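Local coordinates for ferripyochelin binding protein (Pyrococcus horikoshii, PDB 2FKO) that probably acts as a trimeric, zinc-dependent carbonic anhydrase of the gamma class, built on a left-handed parallel beta-helix, at residues D60-H65 against V78-N83; P39-R44 against S56-N61; K10-P15 against D28-E33; P15-D20 against E33-W38. All coordinates share one frame; numbering follows the deposited sequence.

From the N terminus, the first coil closes twice: contact 3 lays residues 10-15 beside 28-33, and contact 4 does the same for 15-20 and 33-38. Their segments alternate and share Pro15 and Glu33, so the two loops cross, and together they stack two faces of adjacent coils. Contact 2 opens directly afterwards, joining 39-44 to 56-61 round a corner, and contact 1 starts on the residues where contact 2 ends, Asp60 and Asn61, to reach 78-83 at the same corner one coil further on. In this way the contacts walk along the beta-helix, from its outer first coil to the buried zinc-bearing ones.

Contact 1. Residues D60-H65 against V78-N83; sequences DNVSIH and VTIGHN. With ZN (zinc ion), chain B; ZN (zinc ion), chain C.
Asp60 and Asn83 join equivalent corners of two successive coils by a backbone hydrogen bond, Asn83 N to Asp60 O at 2.8 Å and nearly straight, while the touching parts run at 107° to each other. Asn83 CA adds a C-H...O contact to Asn61 O. Both asparagines take a left-handed backbone conformation, which suits this residue type at so sharp a bend. On the outer side Asp60 lies alongside His82, its carboxylate plane only 10° from that of the ring. Its OD2 meets the ring edge at His82 ND1, 2.7 Å away, but the bond is bent and weak. The stronger partner of that oxygen is Arg44 of the second subunit. The other nitrogen of the ring, His82 NE2, binds a zinc ion at 2.0 Å, so Asp60 is a second-shell residue for the metal; a water and His65 and His87 of the second subunit complete the site. His65 of this segment reaches a second, equivalent zinc through ND1. Inside the coil the branched side chains interlock. Val62 turns CG1 onto CG2 of Ile80 at 3.5 Å, the two crossing at about a right angle, and lays CG2 tightly against Gly81 O. Ile80 sets CG1 anti to its carbonyl carbon (chi1 -55°), from where CD1 reaches Ile64 CD1 at 3.8 Å. Strand 63-65 lies between strands 42-45 and 85-87, strand 79-80 between 57-58 and 95-97, and helix 146-169 packs outside against Thr79 and, through Tyr159, His82.

Contact 2. Residues P39-R44 against S56-N61; sequences PSAVLR and SNVQDN
Pro39 O is approached by two donors from the next corner: Asn61 N gives it a hydrogen bond of 3.0 Å in the carbonyl plane, and Asp60 CA a C-H...O contact of 3.2 Å. The proline, which has no N-H of its own to satisfy, fixes the backbone entering the bend, and its ring lies beside the Asp60 side chain with CD 3.4 Å from Asp60 OD1, while OD2 of that carboxylate makes a salt bridge with Arg44 of the second subunit. Next comes Ser40, whose left-handed backbone matches that of Asn61 one coil further on. A chi1 of -173° brings its hydroxyl to the end of the Asn61 side chain; Ser40 OG and the modelled Asn61 OD1 are 2.6 Å apart. The hydroxyl is hydrogen-bonded to Ser40 OG of both other subunits, so the corner sits where the three chains meet. At Asn61 an alanine removes the amide, which is likely to leave Ser40 OG without its polar neighbour in this chain and to weaken the calcium site. On the inner side the side chains are aliphatic. Ala41 presents CB to the carbonyl of Gln59, at 3.5 Å from its O, a methyl small enough to lie against the backbone. Beyond it Leu43 stretches CD1 over to Val58 CG1 at 4.2 Å, and Ala41 CB comes to the same methyl from its own side. Stacked corners of this kind, with a small aliphatic residue turned inward, are characteristic of the left-handed parallel beta-helix, and here Ser40 and Asn61 belong to a calcium-binding site seen in this protein.

Contact 3. Residues K10-P15 against D28-E33; sequences KPRIHP and DVVLEE
Arg12 pairs with Val30 and Ile13 with Leu31 in parallel register, as neighbouring coils do on a flat face of a left-handed parallel beta-helix; strand 12-13 is the outermost of its sheet within the chain. The backbone bonds come first. Arg12 N gives its hydrogen to Val29 O at 2.8 Å, Arg12 O accepts from Leu31 N, and His14 N donates to Leu31 O at 2.9 Å, so the ladder zigzags between the strands. Two C-H...O contacts, from Pro11 CA to Val29 O and from Val30 CA to Arg12 O, fill the intervals. The apolar contacts divide by face. Ile13 and Leu31 lie side by side on the inner one, CG1 of the isoleucine 3.8 Å from CD1 of the leucine, two aliphatic chains that suit the coil interior, where Leu31 also meets Leu43 and Val52. Arg12 and Val30 share the opposite face, the long arginine running beside the valine with NH1 4.2 Å from Val30 CG1. The last kind is a CH-pi contact. The His14 ring, extended away from its own backbone N at chi1 -170°, lies alongside Glu33, whose carboxylate goes on to a salt bridge with Lys54. Pro15 CD lies over the opposite ring face, toward its rim, and ND1 accepts from Ser16 N, fixing the ring's rotation. Glu33 CB lies 3.5 Å from the ring centroid, only 2° off the normal.

Contact 4. Residues P15-D20 against E33-W38; sequences PSAFVD and EKTSVW
Phe18 and Trp38 make the close-packed end of this contact: the phenylalanine comes edge-on, its CE2 3.9 Å from Trp38 CZ3 over the face of the six-membered ring, the planes 63° apart in a T-shaped pair. With chi1 at 168° the Phe18 ring leaves the backbone on the side of Trp38. Trp38 is gripped in turn, its NE1 weakly bonded to Ser36 OG and its rings meeting Tyr159 and His166 of helix 146-169, while Arg44 of the second subunit makes a cation-pi contact. Beneath the aromatics the strands run parallel. Phe18 N donates to Thr35 O, Val37 N to Phe18 O at 2.7 Å and Asp20 N to Val37 O in an almost straight line (177°). On the interior face Val19 CG1 rests on Val37 CB at 4.2 Å, compact residues that suit the coil core shared with Leu31. The other end is wetter. There a water donates to both Ser16 O and Thr35 O, bridging two carbonyl oxygens that, both being acceptors, need a donor between them, and Ser16 and Lys34 are partly exposed. Ser16 OG nevertheless accepts Lys34 N at 2.7 Å, drawing the turn together while Lys34 adopts a left-handed backbone. In place of Ser16 an alanine has no hydroxyl to offer Lys34 N, and the turn is likely to be held less firmly to its neighbour. Three short strands per coil, stacked into three flat parallel sheets, mark the left-handed beta-helix of hexapeptide-repeat proteins, here with the face carrying Phe18 and Ser36 packed against the long C-terminal helix.

Contact 1. Residues D60-H65 against V78-N83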
loop_
_atom_site.group_PDB
_atom_site.type_symbol
_atom_site.label_atom_id
_atom_site.label_comp_id
_atom_site.label_asym_id
_atom_site.label_seq_id
_atom_site.Cartn_x
_atom_site.Cartn_y
_atom_site.Cartn_z
ATOM N N ASP A 60 -1.116 9.204 -0.034
ATOM C CA ASP A 60 -1.702 8.152 -0.862
ATOM C C ASP A 60 -1.439 6.723 -0.392
ATOM O O ASP A 60 -0.326 6.366 -0.002
ATOM C CB ASP A 60 -1.205 8.297 -2.303
ATOM C CG ASP A 60 -1.028 9.751 -2.718
ATOM O OD1 ASP A 60 -1.961 10.345 -3.299
ATOM O OD2 ASP A 60 0.056 10.304 -2.449
ATOM N N ASN A 61 -2.485 5.908 -0.446
ATOM C CA ASN A 61 -2.404 4.504 -0.069
ATOM C C ASN A 61 -1.914 4.159 1.334
ATOM O O ASN A 61 -1.463 3.034 1.562
ATOM C CB ASN A 61 -1.560 3.735 -1.093
ATOM C CG ASN A 61 -2.320 3.443 -2.371
ATOM O OD1 ASN A 61 -3.348 2.767 -2.351
ATOM N ND2 ASN A 61 -1.821 3.953 -3.493
ATOM N N VAL A 62 -1.985 5.089 2.283
ATOM C CA VAL A 62 -1.662 4.895 3.724
ATOM C C VAL A 62 -2.778 4.218 4.404
ATOM O O VAL A 62 -3.930 4.495 4.035
ATOM C CB VAL A 62 -1.249 6.305 4.282
ATOM C CG1 VAL A 62 -1.033 6.260 5.764
ATOM C CG2 VAL A 62 -0.069 6.865 3.521
ATOM N N SER A 63 -2.517 3.462 5.463
ATOM C CA SER A 63 -3.583 2.962 6.318
ATOM C C SER A 63 -3.309 3.383 7.757
ATOM O O SER A 63 -2.166 3.351 8.216
ATOM C CB SER A 63 -3.661 1.431 6.257
ATOM O OG SER A 63 -3.963 0.967 4.951
ATOM N N ILE A 64 -4.354 3.813 8.457
ATOM C CA ILE A 64 -4.228 4.189 9.860
ATOM C C ILE A 64 -5.328 3.430 10.580
ATOM O O ILE A 64 -6.495 3.506 10.195
ATOM C CB ILE A 64 -4.413 5.702 10.089
ATOM C CG1 ILE A 64 -3.348 6.473 9.298
ATOM C CG2 ILE A 64 -4.293 6.015 11.587
ATOM C CD1 ILE A 64 -3.423 7.983 9.440
ATOM N N HIS A 65 -4.948 2.673 11.600
ATOM C CA HIS A 65 -5.912 1.883 12.354
ATOM C C HIS A 65 -5.488 1.838 13.817
ATOM O O HIS A 65 -4.519 2.497 14.209
ATOM C CB HIS A 65 -5.981 0.462 11.783
ATOM C CG HIS A 65 -7.195 -0.304 12.209
ATOM N ND1 HIS A 65 -7.175 -1.664 12.435
ATOM C CD2 HIS A 65 -8.471 0.095 12.432
ATOM C CE1 HIS A 65 -8.384 -2.070 12.780
ATOM N NE2 HIS A 65 -9.189 -1.023 12.785
ATOM N N VAL A 78 2.636 16.728 10.943
ATOM C CA VAL A 78 3.135 15.376 10.726
ATOM C C VAL A 78 2.901 14.977 9.284
ATOM O O VAL A 78 1.824 15.212 8.731
ATOM C CB VAL A 78 2.444 14.339 11.639
ATOM C CG1 VAL A 78 2.860 12.921 11.230
ATOM C CG2 VAL A 78 2.828 14.588 13.088
ATOM N N THR A 79 3.927 14.388 8.676
ATOM C CA THR A 79 3.848 13.929 7.299
ATOM C C THR A 79 3.856 12.403 7.281
ATOM O O THR A 79 4.858 11.780 7.619
ATOM C CB THR A 79 5.046 14.446 6.461
ATOM O OG1 THR A 79 4.967 15.872 6.331
ATOM C CG2 THR A 79 5.039 13.816 5.074
ATOM N N ILE A 80 2.732 11.801 6.904
ATOM C CA ILE A 80 2.663 10.346 6.842
ATOM C C ILE A 80 2.842 9.980 5.382
ATOM O O ILE A 80 1.929 10.130 4.572
ATOM C CB ILE A 80 1.319 9.818 7.387
ATOM C CG1 ILE A 80 1.101 10.358 8.808
ATOM C CG2 ILE A 80 1.340 8.286 7.431
ATOM C CD1 ILE A 80 -0.201 9.938 9.463
ATOM N N GLY A 81 4.049 9.521 5.062
ATOM C CA GLY A 81 4.402 9.177 3.699
ATOM C C GLY A 81 3.574 8.137 2.975
ATOM O O GLY A 81 2.928 7.283 3.581
ATOM N N HIS A 82 3.614 8.229 1.649
ATOM C CA HIS A 82 2.894 7.317 0.766
ATOM C C HIS A 82 3.054 5.867 1.195
ATOM O O HIS A 82 4.152 5.426 1.531
ATOM C CB HIS A 82 3.432 7.426 -0.663
ATOM C CG HIS A 82 3.577 8.829 -1.160
ATOM N ND1 HIS A 82 2.523 9.546 -1.683
ATOM C CD2 HIS A 82 4.660 9.637 -1.243
ATOM C CE1 HIS A 82 2.952 10.734 -2.071
ATOM N NE2 HIS A 82 4.244 10.814 -1.815
ATOM N N ASN A 83 1.947 5.130 1.176
ATOM C CA ASN A 83 1.951 3.711 1.498
ATOM C C ASN A 83 2.426 3.322 2.894
ATOM O O ASN A 83 2.693 2.146 3.140
ATOM C CB ASN A 83 2.778 2.953 0.446
ATOM C CG ASN A 83 2.156 3.014 -0.944
ATOM O OD1 ASN A 83 1.656 2.014 -1.461
ATOM N ND2 ASN A 83 2.178 4.196 -1.550
HETATM ZN ZN ZN B . -5.507 -3.023 12.248
HETATM ZN ZN ZN C . 5.114 12.565 -2.333
HETATM O O HOH W 1 -6.137 -4.707 12.470
HETATM O O HOH W 2 4.994 13.763 -0.979
#

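Contact 2. Residues P39-R44 against S56-N61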
loop_
_atom_site.group_PDB
_atom_site.type_symbol
_atom_site.label_atom_id
_atom_site.label_comp_id
_atom_site.label_asym_id
_atom_site.label_seq_id
_atom_site.Cartn_x
_atom_site.Cartn_y
_atom_site.Cartn_z
ATOM N N PRO A 39 -5.704 10.286 -1.911
ATOM C CA PRO A 39 -6.245 9.106 -2.589
ATOM C C PRO A 39 -5.854 7.760 -1.987
ATOM O O PRO A 39 -4.680 7.490 -1.749
ATOM C CB PRO A 39 -5.742 9.271 -4.019
ATOM C CG PRO A 39 -5.766 10.748 -4.194
ATOM C CD PRO A 39 -5.174 11.246 -2.896
ATOM N N SER A 40 -6.868 6.930 -1.763
ATOM C CA SER A 40 -6.722 5.587 -1.210
ATOM C C SER A 40 -6.214 5.538 0.220
ATOM O O SER A 40 -5.923 4.462 0.736
ATOM C CB SER A 40 -5.819 4.728 -2.096
ATOM O OG SER A 40 -5.822 3.385 -1.642
ATOM N N ALA A 41 -6.088 6.696 0.861
ATOM C CA ALA A 41 -5.651 6.717 2.250
ATOM C C ALA A 41 -6.866 6.258 3.040
ATOM O O ALA A 41 -7.989 6.665 2.745
ATOM C CB ALA A 41 -5.241 8.133 2.674
ATOM N N VAL A 42 -6.641 5.410 4.035
ATOM C CA VAL A 42 -7.732 4.888 4.842
ATOM C C VAL A 42 -7.523 5.124 6.327
ATOM O O VAL A 42 -6.504 4.728 6.888
ATOM C CB VAL A 42 -7.905 3.362 4.628
ATOM C CG1 VAL A 42 -9.047 2.834 5.503
ATOM C CG2 VAL A 42 -8.176 3.066 3.157
ATOM N N LEU A 43 -8.492 5.788 6.950
ATOM C CA LEU A 43 -8.453 6.056 8.381
ATOM C C LEU A 43 -9.674 5.350 8.957
ATOM O O LEU A 43 -10.787 5.875 8.913
ATOM C CB LEU A 43 -8.513 7.562 8.659
ATOM C CG LEU A 43 -7.268 8.352 8.232
ATOM C CD1 LEU A 43 -7.235 8.461 6.717
ATOM C CD2 LEU A 43 -7.295 9.740 8.856
ATOM N N ARG A 44 -9.457 4.152 9.486
ATOM C CA ARG A 44 -10.547 3.350 10.027
ATOM C C ARG A 44 -10.706 3.481 11.540
ATOM O O ARG A 44 -10.043 2.798 12.317
ATOM C CB ARG A 44 -10.349 1.883 9.616
ATOM C CG ARG A 44 -11.535 0.960 9.902
ATOM C CD ARG A 44 -11.732 -0.069 8.777
ATOM N NE ARG A 44 -10.588 -0.962 8.581
ATOM C CZ ARG A 44 -10.287 -1.994 9.367
ATOM N NH1 ARG A 44 -11.042 -2.279 10.416
ATOM N NH2 ARG A 44 -9.227 -2.750 9.098
ATOM N N SER A 56 -1.251 18.403 9.367
ATOM C CA SER A 56 -0.692 17.089 9.063
ATOM C C SER A 56 -1.320 16.457 7.829
ATOM O O SER A 56 -2.492 16.686 7.529
ATOM C CB SER A 56 -0.861 16.155 10.266
ATOM O OG SER A 56 -0.105 16.624 11.370
ATOM N N ASN A 57 -0.527 15.655 7.118
ATOM C CA ASN A 57 -0.998 14.993 5.908
ATOM C C ASN A 57 -0.885 13.475 5.992
ATOM O O ASN A 57 0.070 12.934 6.549
ATOM C CB ASN A 57 -0.199 15.475 4.695
ATOM C CG ASN A 57 1.293 15.378 4.918
ATOM O OD1 ASN A 57 1.922 16.312 5.429
ATOM N ND2 ASN A 57 1.869 14.238 4.555
ATOM N N VAL A 58 -1.881 12.799 5.439
ATOM C CA VAL A 58 -1.919 11.344 5.400
ATOM C C VAL A 58 -1.928 11.052 3.898
ATOM O O VAL A 58 -2.966 11.134 3.239
ATOM C CB VAL A 58 -3.199 10.807 6.062
ATOM C CG1 VAL A 58 -3.122 9.290 6.191
ATOM C CG2 VAL A 58 -3.381 11.454 7.430
ATOM N N GLN A 59 -0.759 10.718 3.366
ATOM C CA GLN A 59 -0.600 10.493 1.935
ATOM C C GLN A 59 -1.253 9.274 1.287
ATOM O O GLN A 59 -1.872 8.442 1.954
ATOM C CB GLN A 59 0.893 10.566 1.602
ATOM C CG GLN A 59 1.442 11.961 1.896
ATOM C CD GLN A 59 2.942 12.070 1.758
ATOM O OE1 GLN A 59 3.576 11.261 1.083
ATOM N NE2 GLN A 59 3.522 13.086 2.387
ATOM N N ASP A 60 -1.116 9.204 -0.034
ATOM C CA ASP A 60 -1.702 8.152 -0.862
ATOM C C ASP A 60 -1.439 6.723 -0.392
ATOM O O ASP A 60 -0.326 6.366 -0.002
ATOM C CB ASP A 60 -1.205 8.297 -2.303
ATOM C CG ASP A 60 -1.028 9.751 -2.718
ATOM O OD1 ASP A 60 -1.961 10.345 -3.299
ATOM O OD2 ASP A 60 0.056 10.304 -2.449
ATOM N N ASN A 61 -2.485 5.908 -0.446
ATOM C CA ASN A 61 -2.404 4.504 -0.069
ATOM C C ASN A 61 -1.914 4.159 1.334
ATOM O O ASN A 61 -1.463 3.034 1.562
ATOM C CB ASN A 61 -1.560 3.735 -1.093
ATOM C CG ASN A 61 -2.320 3.443 -2.371
ATOM O OD1 ASN A 61 -3.348 2.767 -2.351
ATOM N ND2 ASN A 61 -1.821 3.953 -3.493
#

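Contact 3. Residues K10-P15 against D28-E33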
loop_
_atom_site.group_PDB
_atom_site.type_symbol
_atom_site.label_atom_id
_atom_site.label_comp_id
_atom_site.label_asym_id
_atom_site.label_seq_id
_atom_site.Cartn_x
_atom_site.Cartn_y
_atom_site.Cartn_z
ATOM N N LYS A 10 -19.371 9.672 14.252
ATOM C CA LYS A 10 -19.135 10.389 13.005
ATOM C C LYS A 10 -17.789 11.086 13.029
ATOM O O LYS A 10 -17.368 11.609 14.062
ATOM C CB LYS A 10 -20.169 11.499 12.793
ATOM C CG LYS A 10 -21.555 11.108 12.334
ATOM C CD LYS A 10 -22.302 12.384 11.944
ATOM C CE LYS A 10 -21.511 13.158 10.872
ATOM N NZ LYS A 10 -20.280 13.746 11.463
ATOM N N PRO A 11 -17.096 11.104 11.884
ATOM C CA PRO A 11 -15.801 11.782 11.851
ATOM C C PRO A 11 -16.043 13.269 12.102
ATOM O O PRO A 11 -17.104 13.807 11.760
ATOM C CB PRO A 11 -15.310 11.519 10.432
ATOM C CG PRO A 11 -15.898 10.182 10.117
ATOM C CD PRO A 11 -17.305 10.297 10.668
ATOM N N ARG A 12 -15.069 13.914 12.728
ATOM C CA ARG A 12 -15.141 15.339 12.998
ATOM C C ARG A 12 -14.037 15.949 12.151
ATOM O O ARG A 12 -12.858 15.880 12.501
ATOM C CB ARG A 12 -14.888 15.629 14.474
ATOM C CG ARG A 12 -16.064 15.345 15.397
ATOM C CD ARG A 12 -15.793 15.971 16.751
ATOM N NE ARG A 12 -15.465 17.392 16.626
ATOM C CZ ARG A 12 -14.439 17.991 17.228
ATOM N NH1 ARG A 12 -13.622 17.297 18.008
ATOM N NH2 ARG A 12 -14.229 19.289 17.045
ATOM N N ILE A 13 -14.431 16.542 11.032
ATOM C CA ILE A 13 -13.492 17.126 10.086
ATOM C C ILE A 13 -13.582 18.648 9.975
ATOM O O ILE A 13 -14.611 19.185 9.579
ATOM C CB ILE A 13 -13.727 16.513 8.695
ATOM C CG1 ILE A 13 -13.562 14.994 8.765
ATOM C CG2 ILE A 13 -12.783 17.136 7.682
ATOM C CD1 ILE A 13 -14.107 14.255 7.556
ATOM N N HIS A 14 -12.494 19.337 10.309
ATOM C CA HIS A 14 -12.455 20.797 10.232
ATOM C C HIS A 14 -12.699 21.225 8.779
ATOM O O HIS A 14 -12.235 20.572 7.848
ATOM C CB HIS A 14 -11.094 21.302 10.717
ATOM C CG HIS A 14 -11.028 22.786 10.901
ATOM N ND1 HIS A 14 -10.956 23.667 9.844
ATOM C CD2 HIS A 14 -11.020 23.542 12.024
ATOM C CE1 HIS A 14 -10.904 24.904 10.308
ATOM N NE2 HIS A 14 -10.941 24.856 11.628
ATOM N N PRO A 15 -13.438 22.327 8.570
ATOM C CA PRO A 15 -13.745 22.831 7.223
ATOM C C PRO A 15 -12.543 23.050 6.289
ATOM O O PRO A 15 -12.665 22.884 5.073
ATOM C CB PRO A 15 -14.485 24.140 7.505
ATOM C CG PRO A 15 -15.156 23.871 8.815
ATOM C CD PRO A 15 -14.084 23.162 9.600
ATOM N N ASP A 28 -14.878 7.065 14.396
ATOM C CA ASP A 28 -14.217 7.939 15.352
ATOM C C ASP A 28 -12.883 8.473 14.841
ATOM O O ASP A 28 -11.814 7.976 15.197
ATOM C CB ASP A 28 -14.033 7.183 16.666
ATOM C CG ASP A 28 -13.743 8.099 17.838
ATOM O OD1 ASP A 28 -13.545 7.568 18.950
ATOM O OD2 ASP A 28 -13.716 9.336 17.655
ATOM N N VAL A 29 -12.966 9.497 13.999
ATOM C CA VAL A 29 -11.785 10.128 13.432
ATOM C C VAL A 29 -11.923 11.635 13.546
ATOM O O VAL A 29 -12.977 12.189 13.258
ATOM C CB VAL A 29 -11.604 9.770 11.932
ATOM C CG1 VAL A 29 -10.361 10.473 11.371
ATOM C CG2 VAL A 29 -11.487 8.258 11.762
ATOM N N VAL A 30 -10.852 12.293 13.974
ATOM C CA VAL A 30 -10.848 13.744 14.096
ATOM C C VAL A 30 -9.727 14.298 13.221
ATOM O O VAL A 30 -8.569 13.888 13.349
ATOM C CB VAL A 30 -10.612 14.195 15.565
ATOM C CG1 VAL A 30 -10.535 15.722 15.639
ATOM C CG2 VAL A 30 -11.735 13.689 16.457
ATOM N N LEU A 31 -10.088 15.206 12.318
ATOM C CA LEU A 31 -9.138 15.853 11.421
ATOM C C LEU A 31 -9.152 17.352 11.723
ATOM O O LEU A 31 -10.159 18.023 11.491
ATOM C CB LEU A 31 -9.536 15.610 9.953
ATOM C CG LEU A 31 -9.518 14.161 9.444
ATOM C CD1 LEU A 31 -9.930 14.112 7.976
ATOM C CD2 LEU A 31 -8.123 13.579 9.619
ATOM N N GLU A 32 -8.045 17.878 12.244
ATOM C CA GLU A 32 -7.988 19.295 12.580
ATOM C C GLU A 32 -7.763 20.187 11.365
ATOM O O GLU A 32 -7.630 19.708 10.237
ATOM C CB GLU A 32 -6.915 19.562 13.633
ATOM C CG GLU A 32 -7.363 19.088 14.983
ATOM C CD GLU A 32 -6.351 19.323 16.089
ATOM O OE1 GLU A 32 -5.209 19.721 15.784
ATOM O OE2 GLU A 32 -6.703 19.109 17.266
ATOM N N GLU A 33 -7.719 21.491 11.600
ATOM C CA GLU A 33 -7.550 22.426 10.502
ATOM C C GLU A 33 -6.317 22.164 9.642
ATOM O O GLU A 33 -5.282 21.692 10.119
ATOM C CB GLU A 33 -7.524 23.873 11.016
ATOM C CG GLU A 33 -6.429 24.184 12.014
ATOM C CD GLU A 33 -6.070 25.669 12.048
ATOM O OE1 GLU A 33 -5.535 26.124 13.082
ATOM O OE2 GLU A 33 -6.299 26.375 11.040
HETATM O O HOH W 3 -14.828 11.700 15.872
#

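Contact 4. Residues P15-D20 against E33-W38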
loop_
_atom_site.group_PDB
_atom_site.type_symbol
_atom_site.label_atom_id
_atom_site.label_comp_id
_atom_site.label_asym_id
_atom_site.label_seq_id
_atom_site.Cartn_x
_atom_site.Cartn_y
_atom_site.Cartn_z
ATOM N N PRO A 15 -13.438 22.327 8.570
ATOM C CA PRO A 15 -13.745 22.831 7.223
ATOM C C PRO A 15 -12.543 23.050 6.289
ATOM O O PRO A 15 -12.665 22.884 5.073
ATOM C CB PRO A 15 -14.485 24.140 7.505
ATOM C CG PRO A 15 -15.156 23.871 8.815
ATOM C CD PRO A 15 -14.084 23.162 9.600
ATOM N N SER A 16 -11.392 23.416 6.847
ATOM C CA SER A 16 -10.205 23.681 6.029
ATOM C C SER A 16 -9.482 22.425 5.564
ATOM O O SER A 16 -8.621 22.486 4.689
ATOM C CB SER A 16 -9.210 24.557 6.790
ATOM O OG SER A 16 -8.729 23.887 7.942
ATOM N N ALA A 17 -9.825 21.290 6.154
ATOM C CA ALA A 17 -9.181 20.036 5.790
ATOM C C ALA A 17 -9.558 19.593 4.380
ATOM O O ALA A 17 -10.583 20.007 3.833
ATOM C CB ALA A 17 -9.560 18.951 6.799
ATOM N N PHE A 18 -8.708 18.767 3.781
ATOM C CA PHE A 18 -8.991 18.239 2.458
ATOM C C PHE A 18 -9.002 16.727 2.548
ATOM O O PHE A 18 -8.010 16.112 2.935
ATOM C CB PHE A 18 -7.935 18.645 1.429
ATOM C CG PHE A 18 -8.053 17.887 0.124
ATOM C CD1 PHE A 18 -9.179 18.041 -0.684
ATOM C CD2 PHE A 18 -7.061 16.992 -0.274
ATOM C CE1 PHE A 18 -9.316 17.313 -1.873
ATOM C CE2 PHE A 18 -7.190 16.262 -1.461
ATOM C CZ PHE A 18 -8.320 16.423 -2.260
ATOM N N VAL A 19 -10.132 16.129 2.207
ATOM C CA VAL A 19 -10.237 14.681 2.216
ATOM C C VAL A 19 -10.577 14.286 0.792
ATOM O O VAL A 19 -11.666 14.572 0.307
ATOM C CB VAL A 19 -11.348 14.189 3.158
ATOM C CG1 VAL A 19 -11.385 12.667 3.152
ATOM C CG2 VAL A 19 -11.099 14.700 4.566
ATOM N N ASP A 20 -9.629 13.658 0.112
ATOM C CA ASP A 20 -9.844 13.238 -1.262
ATOM C C ASP A 20 -11.073 12.332 -1.295
ATOM O O ASP A 20 -11.279 11.537 -0.383
ATOM C CB ASP A 20 -8.624 12.474 -1.765
ATOM C CG ASP A 20 -8.666 12.243 -3.250
ATOM O OD1 ASP A 20 -8.169 13.115 -3.998
ATOM O OD2 ASP A 20 -9.209 11.193 -3.668
ATOM N N GLU A 33 -7.719 21.491 11.600
ATOM C CA GLU A 33 -7.550 22.426 10.502
ATOM C C GLU A 33 -6.317 22.164 9.642
ATOM O O GLU A 33 -5.282 21.692 10.119
ATOM C CB GLU A 33 -7.524 23.873 11.016
ATOM C CG GLU A 33 -6.429 24.184 12.014
ATOM C CD GLU A 33 -6.070 25.669 12.048
ATOM O OE1 GLU A 33 -5.535 26.124 13.082
ATOM O OE2 GLU A 33 -6.299 26.375 11.040
ATOM N N LYS A 34 -6.464 22.469 8.358
ATOM C CA LYS A 34 -5.409 22.339 7.373
ATOM C C LYS A 34 -4.755 20.970 7.239
ATOM O O LYS A 34 -3.602 20.864 6.814
ATOM C CB LYS A 34 -4.368 23.421 7.630
ATOM C CG LYS A 34 -5.003 24.808 7.560
ATOM C CD LYS A 34 -4.031 25.930 7.847
ATOM C CE LYS A 34 -4.766 27.264 7.888
ATOM N NZ LYS A 34 -5.497 27.548 6.619
ATOM N N THR A 35 -5.496 19.926 7.602
ATOM C CA THR A 35 -5.003 18.565 7.461
ATOM C C THR A 35 -5.449 18.106 6.075
ATOM O O THR A 35 -6.314 18.738 5.450
ATOM C CB THR A 35 -5.593 17.615 8.526
ATOM O OG1 THR A 35 -7.020 17.752 8.564
ATOM C CG2 THR A 35 -5.009 17.923 9.902
ATOM N N SER A 36 -4.850 17.026 5.584
ATOM C CA SER A 36 -5.196 16.500 4.270
ATOM C C SER A 36 -5.053 14.981 4.232
ATOM O O SER A 36 -4.094 14.416 4.762
ATOM C CB SER A 36 -4.315 17.140 3.193
ATOM O OG SER A 36 -2.944 16.977 3.496
ATOM N N VAL A 37 -6.037 14.336 3.613
ATOM C CA VAL A 37 -6.091 12.886 3.469
ATOM C C VAL A 37 -6.157 12.659 1.961
ATOM O O VAL A 37 -7.062 13.156 1.281
ATOM C CB VAL A 37 -7.346 12.316 4.170
ATOM C CG1 VAL A 37 -7.358 10.787 4.077
ATOM C CG2 VAL A 37 -7.355 12.757 5.635
ATOM N N TRP A 38 -5.193 11.907 1.443
ATOM C CA TRP A 38 -5.089 11.696 0.008
ATOM C C TRP A 38 -5.668 10.405 -0.569
ATOM O O TRP A 38 -6.098 9.531 0.169
ATOM C CB TRP A 38 -3.622 11.892 -0.375
ATOM C CG TRP A 38 -3.147 13.244 0.080
ATOM C CD1 TRP A 38 -2.721 13.588 1.329
ATOM C CD2 TRP A 38 -3.164 14.458 -0.684
ATOM N NE1 TRP A 38 -2.478 14.937 1.397
ATOM C CE2 TRP A 38 -2.741 15.496 0.174
ATOM C CE3 TRP A 38 -3.499 14.768 -2.009
ATOM C CZ2 TRP A 38 -2.642 16.829 -0.249
ATOM C CZ3 TRP A 38 -3.401 16.099 -2.432
ATOM C CH2 TRP A 38 -2.975 17.109 -1.549
HETATM O O HOH W 4 -6.127 21.277 4.152
#